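Local coordinates for protein pseudoazurin (Methylobacterium extorquens, PDB 1PMY) that binds one copper ion per molecule and probably carries electrons in the periplasm, as a small blue copper protein of the plastocyanin/azurin family, at residues M16-A21 against I31-T36; A101-Q106 against P117-I122. All coordinates share one frame; numbering follows the deposited sequence.

Contact 1 (M16-A21 against I31-T36)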
loop_
_atom_site.group_PDB
_atom_site.type_symbol
_atom_site.label_atom_id
_atom_site.label_comp_id
_atom_site.label_asym_id
_atom_site.label_seq_id
_atom_site.Cartn_x
_atom_site.Cartn_y
_atom_site.Cartn_z
ATOM N N MET A 16 -10.956 1.370 8.725
ATOM C CA MET A 16 -10.499 1.488 7.316
ATOM C C MET A 16 -9.010 1.174 7.194
ATOM O O MET A 16 -8.179 2.129 7.058
ATOM C CB MET A 16 -10.869 2.805 6.724
ATOM C CG MET A 16 -12.232 3.334 7.025
ATOM S SD MET A 16 -13.392 2.087 6.322
ATOM C CE MET A 16 -14.925 2.860 6.739
ATOM N N VAL A 17 -8.660 -0.080 7.245
ATOM C CA VAL A 17 -7.321 -0.586 7.189
ATOM C C VAL A 17 -7.096 -1.785 6.194
ATOM O O VAL A 17 -8.036 -2.469 5.793
ATOM C CB VAL A 17 -6.829 -1.043 8.591
ATOM C CG1 VAL A 17 -7.027 0.031 9.668
ATOM C CG2 VAL A 17 -7.566 -2.299 9.022
ATOM N N PHE A 18 -5.840 -1.875 5.804
ATOM C CA PHE A 18 -5.339 -2.962 4.999
ATOM C C PHE A 18 -4.687 -3.859 6.083
ATOM O O PHE A 18 -4.033 -3.298 6.972
ATOM C CB PHE A 18 -4.328 -2.582 3.922
ATOM C CG PHE A 18 -4.884 -1.887 2.724
ATOM C CD1 PHE A 18 -5.507 -2.528 1.651
ATOM C CD2 PHE A 18 -4.622 -0.508 2.623
ATOM C CE1 PHE A 18 -5.934 -1.781 0.531
ATOM C CE2 PHE A 18 -5.088 0.230 1.527
ATOM C CZ PHE A 18 -5.772 -0.363 0.503
ATOM N N ASP A 19 -4.826 -5.161 5.872
ATOM C CA ASP A 19 -4.124 -6.034 6.919
ATOM C C ASP A 19 -3.462 -7.174 6.140
ATOM O O ASP A 19 -4.252 -7.995 5.601
ATOM C CB ASP A 19 -5.187 -6.554 7.902
ATOM C CG ASP A 19 -4.555 -7.460 8.976
ATOM O OD1 ASP A 19 -3.316 -7.435 9.137
ATOM O OD2 ASP A 19 -5.307 -8.135 9.704
ATOM N N PRO A 20 -2.165 -7.239 6.130
ATOM C CA PRO A 20 -1.222 -6.358 6.736
ATOM C C PRO A 20 -1.063 -5.002 5.953
ATOM O O PRO A 20 -1.404 -5.042 4.810
ATOM C CB PRO A 20 0.084 -7.135 6.688
ATOM C CG PRO A 20 -0.011 -7.930 5.434
ATOM C CD PRO A 20 -1.498 -8.387 5.453
ATOM N N ALA A 21 -0.620 -4.032 6.744
ATOM C CA ALA A 21 -0.441 -2.676 6.151
ATOM C C ALA A 21 0.967 -2.528 5.610
ATOM O O ALA A 21 1.263 -1.595 4.764
ATOM C CB ALA A 21 -0.783 -1.667 7.247
ATOM N N ILE A 31 0.493 -9.437 -4.951
ATOM C CA ILE A 31 -0.409 -9.357 -3.782
ATOM C C ILE A 31 -1.822 -9.601 -4.354
ATOM O O ILE A 31 -2.126 -9.034 -5.377
ATOM C CB ILE A 31 -0.369 -7.942 -3.064
ATOM C CG1 ILE A 31 0.996 -7.743 -2.375
ATOM C CG2 ILE A 31 -1.534 -7.742 -2.059
ATOM C CD1 ILE A 31 1.282 -6.246 -1.888
ATOM N N LYS A 32 -2.582 -10.371 -3.597
ATOM C CA LYS A 32 -4.033 -10.442 -3.928
ATOM C C LYS A 32 -4.719 -9.642 -2.790
ATOM O O LYS A 32 -4.669 -9.970 -1.556
ATOM C CB LYS A 32 -4.483 -11.902 -3.883
ATOM C CG LYS A 32 -5.942 -12.080 -4.339
ATOM C CD LYS A 32 -6.297 -13.612 -4.286
ATOM C CE LYS A 32 -6.163 -14.227 -5.680
ATOM N NZ LYS A 32 -7.369 -13.882 -6.533
ATOM N N PHE A 33 -5.414 -8.595 -3.143
ATOM C CA PHE A 33 -6.141 -7.722 -2.190
ATOM C C PHE A 33 -7.586 -8.324 -2.153
ATOM O O PHE A 33 -8.115 -8.476 -3.231
ATOM C CB PHE A 33 -6.256 -6.279 -2.763
ATOM C CG PHE A 33 -4.897 -5.588 -2.668
ATOM C CD1 PHE A 33 -4.526 -4.968 -1.529
ATOM C CD2 PHE A 33 -4.055 -5.648 -3.829
ATOM C CE1 PHE A 33 -3.279 -4.364 -1.430
ATOM C CE2 PHE A 33 -2.856 -4.941 -3.792
ATOM C CZ PHE A 33 -2.446 -4.346 -2.581
ATOM N N LEU A 34 -7.994 -8.672 -0.936
ATOM C CA LEU A 34 -9.301 -9.337 -0.768
ATOM C C LEU A 34 -10.359 -8.392 -0.244
ATOM O O LEU A 34 -10.129 -7.821 0.809
ATOM C CB LEU A 34 -9.029 -10.501 0.231
ATOM C CG LEU A 34 -8.124 -11.620 -0.356
ATOM C CD1 LEU A 34 -7.752 -12.550 0.791
ATOM C CD2 LEU A 34 -8.779 -12.296 -1.517
ATOM N N PRO A 35 -11.497 -8.359 -0.941
ATOM C CA PRO A 35 -12.605 -7.509 -0.514
ATOM C C PRO A 35 -13.338 -8.126 0.665
ATOM O O PRO A 35 -14.561 -8.347 0.563
ATOM C CB PRO A 35 -13.442 -7.391 -1.816
ATOM C CG PRO A 35 -13.291 -8.783 -2.434
ATOM C CD PRO A 35 -11.790 -9.109 -2.204
ATOM N N THR A 36 -12.719 -8.313 1.786
ATOM C CA THR A 36 -13.251 -8.839 3.042
ATOM C C THR A 36 -14.519 -8.081 3.343
ATOM O O THR A 36 -15.619 -8.593 3.673
ATOM C CB THR A 36 -12.276 -8.909 4.250
ATOM O OG1 THR A 36 -11.007 -9.455 3.808
ATOM C CG2 THR A 36 -12.826 -9.740 5.460
#

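Contact 2 (A101-Q106 against P117-I122)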
loop_
_atom_site.group_PDB
_atom_site.type_symbol
_atom_site.label_atom_id
_atom_site.label_comp_id
_atom_site.label_asym_id
_atom_site.label_seq_id
_atom_site.Cartn_x
_atom_site.Cartn_y
_atom_site.Cartn_z
ATOM N N ALA A 101 12.294 9.946 -1.481
ATOM C CA ALA A 101 11.196 10.511 -2.238
ATOM C C ALA A 101 9.815 10.120 -1.689
ATOM O O ALA A 101 8.882 10.945 -1.529
ATOM C CB ALA A 101 11.296 10.348 -3.739
ATOM N N ALA A 102 9.681 8.815 -1.444
ATOM C CA ALA A 102 8.344 8.259 -1.031
ATOM C C ALA A 102 7.996 8.752 0.366
ATOM O O ALA A 102 6.813 9.113 0.626
ATOM C CB ALA A 102 8.295 6.764 -1.137
ATOM N N LYS A 103 8.975 8.804 1.255
ATOM C CA LYS A 103 8.787 9.247 2.672
ATOM C C LYS A 103 8.470 10.737 2.742
ATOM O O LYS A 103 7.720 11.230 3.587
ATOM C CB LYS A 103 10.038 8.913 3.395
ATOM C CG LYS A 103 10.248 8.360 4.720
ATOM C CD LYS A 103 11.752 8.382 5.060
ATOM C CE LYS A 103 12.361 9.697 5.424
ATOM N NZ LYS A 103 12.854 10.713 4.438
ATOM N N SER A 104 8.951 11.531 1.744
ATOM C CA SER A 104 8.711 12.961 1.648
ATOM C C SER A 104 7.339 13.369 1.205
ATOM O O SER A 104 7.016 14.584 1.282
ATOM C CB SER A 104 9.812 13.621 0.787
ATOM O OG SER A 104 11.077 13.366 1.328
ATOM N N VAL A 105 6.530 12.464 0.672
ATOM C CA VAL A 105 5.143 12.851 0.243
ATOM C C VAL A 105 4.395 13.157 1.519
ATOM O O VAL A 105 4.568 12.513 2.566
ATOM C CB VAL A 105 4.559 11.786 -0.689
ATOM C CG1 VAL A 105 3.074 12.090 -0.990
ATOM C CG2 VAL A 105 5.315 11.633 -1.986
ATOM N N GLN A 106 3.578 14.237 1.527
ATOM C CA GLN A 106 2.879 14.653 2.734
ATOM C C GLN A 106 1.433 14.141 2.657
ATOM O O GLN A 106 0.949 13.883 1.550
ATOM C CB GLN A 106 2.972 16.147 3.055
ATOM C CG GLN A 106 4.436 16.648 2.891
ATOM C CD GLN A 106 4.602 18.143 2.905
ATOM O OE1 GLN A 106 3.761 19.014 3.068
ATOM N NE2 GLN A 106 5.889 18.523 2.701
ATOM N N PRO A 117 5.107 4.509 11.599
ATOM C CA PRO A 117 5.615 3.253 12.138
ATOM C C PRO A 117 5.935 2.242 11.055
ATOM O O PRO A 117 6.888 1.473 11.322
ATOM C CB PRO A 117 4.653 2.821 13.180
ATOM C CG PRO A 117 3.576 3.840 13.192
ATOM C CD PRO A 117 3.713 4.732 11.969
ATOM N N LEU A 118 5.302 2.377 9.910
ATOM C CA LEU A 118 5.586 1.456 8.795
ATOM C C LEU A 118 6.952 1.842 8.230
ATOM O O LEU A 118 7.817 0.976 8.038
ATOM C CB LEU A 118 4.475 1.401 7.769
ATOM C CG LEU A 118 3.076 1.036 8.227
ATOM C CD1 LEU A 118 1.964 1.170 7.237
ATOM C CD2 LEU A 118 3.005 -0.189 9.102
ATOM N N PHE A 119 7.148 3.164 8.055
ATOM C CA PHE A 119 8.450 3.578 7.520
ATOM C C PHE A 119 9.539 3.118 8.491
ATOM O O PHE A 119 10.668 2.718 8.061
ATOM C CB PHE A 119 8.508 5.073 7.167
ATOM C CG PHE A 119 8.039 5.361 5.766
ATOM C CD1 PHE A 119 8.755 4.948 4.645
ATOM C CD2 PHE A 119 6.817 6.012 5.581
ATOM C CE1 PHE A 119 8.300 5.242 3.348
ATOM C CE2 PHE A 119 6.326 6.263 4.317
ATOM C CZ PHE A 119 7.079 5.890 3.195
ATOM N N ALA A 120 9.220 3.318 9.772
ATOM C CA ALA A 120 10.194 2.989 10.838
ATOM C C ALA A 120 10.667 1.558 10.759
ATOM O O ALA A 120 11.847 1.252 11.066
ATOM C CB ALA A 120 9.521 3.246 12.200
ATOM N N GLN A 121 9.791 0.668 10.411
ATOM C CA GLN A 121 9.966 -0.759 10.259
ATOM C C GLN A 121 10.643 -1.195 8.990
ATOM O O GLN A 121 10.840 -2.399 8.797
ATOM C CB GLN A 121 8.581 -1.465 10.422
ATOM C CG GLN A 121 8.134 -1.349 11.868
ATOM C CD GLN A 121 6.767 -1.903 12.133
ATOM O OE1 GLN A 121 5.812 -1.249 12.586
ATOM N NE2 GLN A 121 6.633 -3.221 11.923
ATOM N N ILE A 122 11.029 -0.343 8.112
ATOM C CA ILE A 122 11.705 -0.515 6.843
ATOM C C ILE A 122 13.130 0.027 6.928
ATOM O O ILE A 122 14.020 -0.314 6.129
ATOM C CB ILE A 122 10.840 0.094 5.702
ATOM C CG1 ILE A 122 9.928 -0.966 5.076
ATOM C CG2 ILE A 122 11.576 0.885 4.617
ATOM C CD1 ILE A 122 9.527 -2.199 5.851
#

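Contact 1 (M16-A21 against I31-T36)
Phe-18 and Phe-33 make this contact by themselves, ring against ring, and the interaction is wholly apolar. The closest approach runs from Phe-18 CE1 to Phe-33 CD1 at 4.0 Å, and Phe-18 CD1 lies 4.1 Å from that same Phe-33 CD1, so the touching is done by CD1 and CE1 of each ring. With the centroids 5.9 Å apart and the planes inclined at 69°, the pair meets obliquely. Both side chains have CG anti to the carbonyl carbon (chi1 -74° in each), which swings the rings toward one another although neither CB is aimed straight across. Only 60 Å² is buried between the segments.

A second apolar contact covers one face of Phe-33. Within 31-36, the methyl CG2 of Ile-31 sits over the centre of the Phe-33 ring, 3.4 Å above its plane, while Val-42 also touches that phenylalanine.

The backbones do not pair directly: the CA atoms of Phe-18 and Phe-33 are 8.7 Å apart, because strand 2-8 runs between strands 17-25 and 30-34 in the sheet. Its Met-7 packs on Phe-18, and Val-17 and Asp-19 bond through their backbones to Leu-8 and Lys-6. The rings therefore meet over strand 2-8, linking next-but-one strands on the buried side of the cupredoxin sheet.

On the copper side, the Phe-18 side chain lies about 4 Å from the side chains of two copper ligands, Cys-78 and Met-86, and about 6 Å from the metal. Phe-18 is thus a second-shell residue: its buried hydrocarbon ring, backed by Phe-33, offers the site no ligand atom, and probably helps to keep the surroundings of the two sulfur ligands apolar.

Contact 2 (A101-Q106 against P117-I122)
Lys-103 sets its CG over one face of the Phe-119 ring. This carbon stands 3.9 Å from the ring centroid and 17° off the normal, which meets the geometry of a CH-pi contact; the nearest ring atom is Phe-119 CD1, 3.7 Å from Lys-103 CG. The methylene is displaced toward the rim, and at the end of the ring Phe-119 CZ reaches the backbone, 3.8 Å from Lys-103 CA and 4.1 Å from Ala-102 C. Phe-119 points its CB toward helix 99-103, whereas the lysine chain, bent at chi3 (75°) and chi4 (-84°), carries its ammonium away from the ring to a salt bridge with Glu-100. Val-73, Leu-89 and Met-48 also touch the ring, so it wedges between the short helix and the sheet, within the C-terminal helical extension that pseudoazurins add to the cupredoxin sandwich. With an alanine in place of Phe-119, CB and CG of Lys-103 would probably lose the surface they rest on, and a gap would open between the helices. The lysine is divided: its CB and CG join the hydrophobic packing of helix 99-103 against helix 109-120, while its ammonium is paired within its own helix.

In the fold
Contact 1 belongs to the beta core, joining strands 17-25 and 30-34 beside the copper site; contact 2 joins the two C-terminal helical segments, away from the metal and on the opposite side of the chain's centre, with centres 19 Å apart. Both touching residues of contact 1 are buried, with purely hydrocarbon side chains; contact 2 is also largely buried, with Phe-119 and Ala-102 inside and Lys-103 at its exposed margin, where the helices cover strands 72-77 and 87-92. No structural element is common to the two pairs, yet they meet: Leu-118 CD1 of 117-122 packs 3.8 Å from Ala-21 O of 16-21, where helix 109-120 lies against strand 17-25.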